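Local coordinates for glucose-resistance amylase regulator (Weissella paramesenteroides ATCC 33313, PDB 4RK6), which binds alpha-D-glucopyranose and probably acts as a DNA-binding transcriptional regulator of the LacI family, at residues T191-T196 / Q202-A207. Residues are numbered along the deposited sequence; the frame is centred on the assembly and turned at random.
Sequences TAAIAT and QGLINA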
loop_
_atom_site.group_PDB
_atom_site.type_symbol
_atom_site.label_atom_id
_atom_site.label_comp_id
_atom_site.label_asym_id
_atom_site.label_seq_id
_atom_site.Cartn_x
_atom_site.Cartn_y
_atom_site.Cartn_z
ATOM N N THR A 191 2.471 -24.744 16.807
ATOM C CA THR A 191 1.617 -25.234 15.716
ATOM C C THR A 191 0.833 -24.126 15.019
ATOM O O THR A 191 0.256 -24.356 13.946
ATOM C CB THR A 191 0.628 -26.309 16.207
ATOM O OG1 THR A 191 -0.254 -25.756 17.214
ATOM C CG2 THR A 191 1.396 -27.508 16.767
ATOM N N ALA A 192 0.781 -22.959 15.659
ATOM C CA ALA A 192 0.061 -21.789 15.150
ATOM C C ALA A 192 0.833 -20.536 15.463
ATOM O O ALA A 192 1.546 -20.443 16.470
ATOM C CB ALA A 192 -1.325 -21.700 15.749
ATOM N N ALA A 193 0.706 -19.564 14.572
ATOM C CA ALA A 193 1.317 -18.269 14.740
ATOM C C ALA A 193 0.262 -17.182 14.550
ATOM O O ALA A 193 -0.544 -17.241 13.631
ATOM C CB ALA A 193 2.447 -18.083 13.744
ATOM N N ILE A 194 0.253 -16.226 15.463
ATOM C CA ILE A 194 -0.585 -15.046 15.360
ATOM C C ILE A 194 0.314 -13.957 14.812
ATOM O O ILE A 194 1.307 -13.570 15.432
ATOM C CB ILE A 194 -1.156 -14.627 16.722
ATOM C CG1 ILE A 194 -2.032 -15.751 17.280
ATOM C CG2 ILE A 194 -1.954 -13.349 16.569
ATOM C CD1 ILE A 194 -2.534 -15.554 18.689
ATOM N N ALA A 195 -0.013 -13.464 13.628
ATOM C CA ALA A 195 0.798 -12.459 12.958
ATOM C C ALA A 195 0.277 -11.066 13.264
ATOM O O ALA A 195 -0.913 -10.810 13.066
ATOM C CB ALA A 195 0.754 -12.727 11.455
ATOM N N THR A 196 1.141 -10.138 13.690
ATOM C CA THR A 196 0.659 -8.827 14.149
ATOM C C THR A 196 0.230 -7.899 13.009
ATOM O O THR A 196 -0.351 -6.841 13.255
ATOM C CB THR A 196 1.695 -8.060 15.009
ATOM O OG1 THR A 196 2.857 -7.749 14.224
ATOM C CG2 THR A 196 2.060 -8.849 16.206
ATOM N N GLN A 202 1.900 -13.169 5.355
ATOM C CA GLN A 202 2.372 -13.495 4.021
ATOM C C GLN A 202 3.831 -14.019 4.056
ATOM O O GLN A 202 4.209 -14.927 3.291
ATOM C CB GLN A 202 2.235 -12.285 3.121
ATOM C CG GLN A 202 2.709 -12.496 1.711
ATOM C CD GLN A 202 1.797 -13.408 0.929
ATOM O OE1 GLN A 202 0.758 -12.964 0.407
ATOM N NE2 GLN A 202 2.165 -14.683 0.837
ATOM N N GLY A 203 4.639 -13.417 4.908
ATOM C CA GLY A 203 6.047 -13.834 5.084
ATOM C C GLY A 203 6.138 -15.246 5.590
ATOM O O GLY A 203 6.937 -16.035 5.114
ATOM N N LEU A 204 5.301 -15.560 6.569
ATOM C CA LEU A 204 5.225 -16.908 7.112
ATOM C C LEU A 204 4.810 -17.936 6.048
ATOM O O LEU A 204 5.414 -19.018 5.936
ATOM C CB LEU A 204 4.207 -16.942 8.240
ATOM C CG LEU A 204 4.667 -16.297 9.554
ATOM C CD1 LEU A 204 3.457 -16.023 10.426
ATOM C CD2 LEU A 204 5.622 -17.225 10.268
ATOM N N ILE A 205 3.784 -17.610 5.260
ATOM C CA ILE A 205 3.340 -18.508 4.199
ATOM C C ILE A 205 4.489 -18.808 3.232
ATOM O O ILE A 205 4.754 -19.975 2.891
ATOM C CB ILE A 205 2.156 -17.908 3.424
ATOM C CG1 ILE A 205 0.879 -18.012 4.258
ATOM C CG2 ILE A 205 1.997 -18.602 2.070
ATOM C CD1 ILE A 205 -0.294 -17.317 3.601
ATOM N N ASN A 206 5.181 -17.763 2.804
ATOM C CA ASN A 206 6.253 -17.948 1.838
ATOM C C ASN A 206 7.436 -18.706 2.418
ATOM O O ASN A 206 8.047 -19.494 1.700
ATOM C CB ASN A 206 6.691 -16.615 1.214
ATOM C CG ASN A 206 5.731 -16.151 0.144
ATOM O OD1 ASN A 206 4.784 -16.851 -0.182
ATOM N ND2 ASN A 206 5.971 -14.990 -0.414
ATOM N N ALA A 207 7.772 -18.461 3.687
ATOM C CA ALA A 207 8.905 -19.165 4.292
ATOM C C ALA A 207 8.584 -20.646 4.322
ATOM O O ALA A 207 9.434 -21.489 3.998
ATOM C CB ALA A 207 9.200 -18.647 5.688
#
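Leu204 reaches from its helix to the two alanines on the facing side of strand 192-195. The contact is apolar throughout. One branch of the leucine does all the touching: CD1 of Leu204 lies 4.0 Å from CB of Ala193. The same CD1 of Leu204 stands 4.4 Å from CB of Ala195, a looser approach. A single methyl group therefore serves two strand residues set two positions apart. CG of Leu204 sits beside the backbone N (chi1 -75°), anti to the carbonyl carbon, and CD1 is extended from CA (chi2 163°), which brings this methyl toward the strand. The short alanine side chains leave the leucine to span most of the gap. The backbones stay well separated, with CA of Ala195 8.6 Å from CA of Leu204. Only 95 Å² is buried between the segments, but all three touching residues are buried in the protein.

Other parts of the fold also pack on Leu204, among them Val179 of helix 172-182 and Ile221 of the adjacent parallel strand. Ile194 lies on the other face of the sheet, where helix 110-123 covers it.

Thr196, just past the strand, takes no part in the packing but touches the bound glucose. Its OG1 is hydrogen-bonded to ND1 of His170 and to the backbone N of Asp134.

Strand 192-195, helix 198-210 and strand 220-223 form a beta-alpha-beta unit. The contact packs the helix of this unit on its first strand, within one lobe of the periplasmic-binding-protein-like fold of LacI-family regulators, with the strand's C-terminal end leading to the glucose pocket.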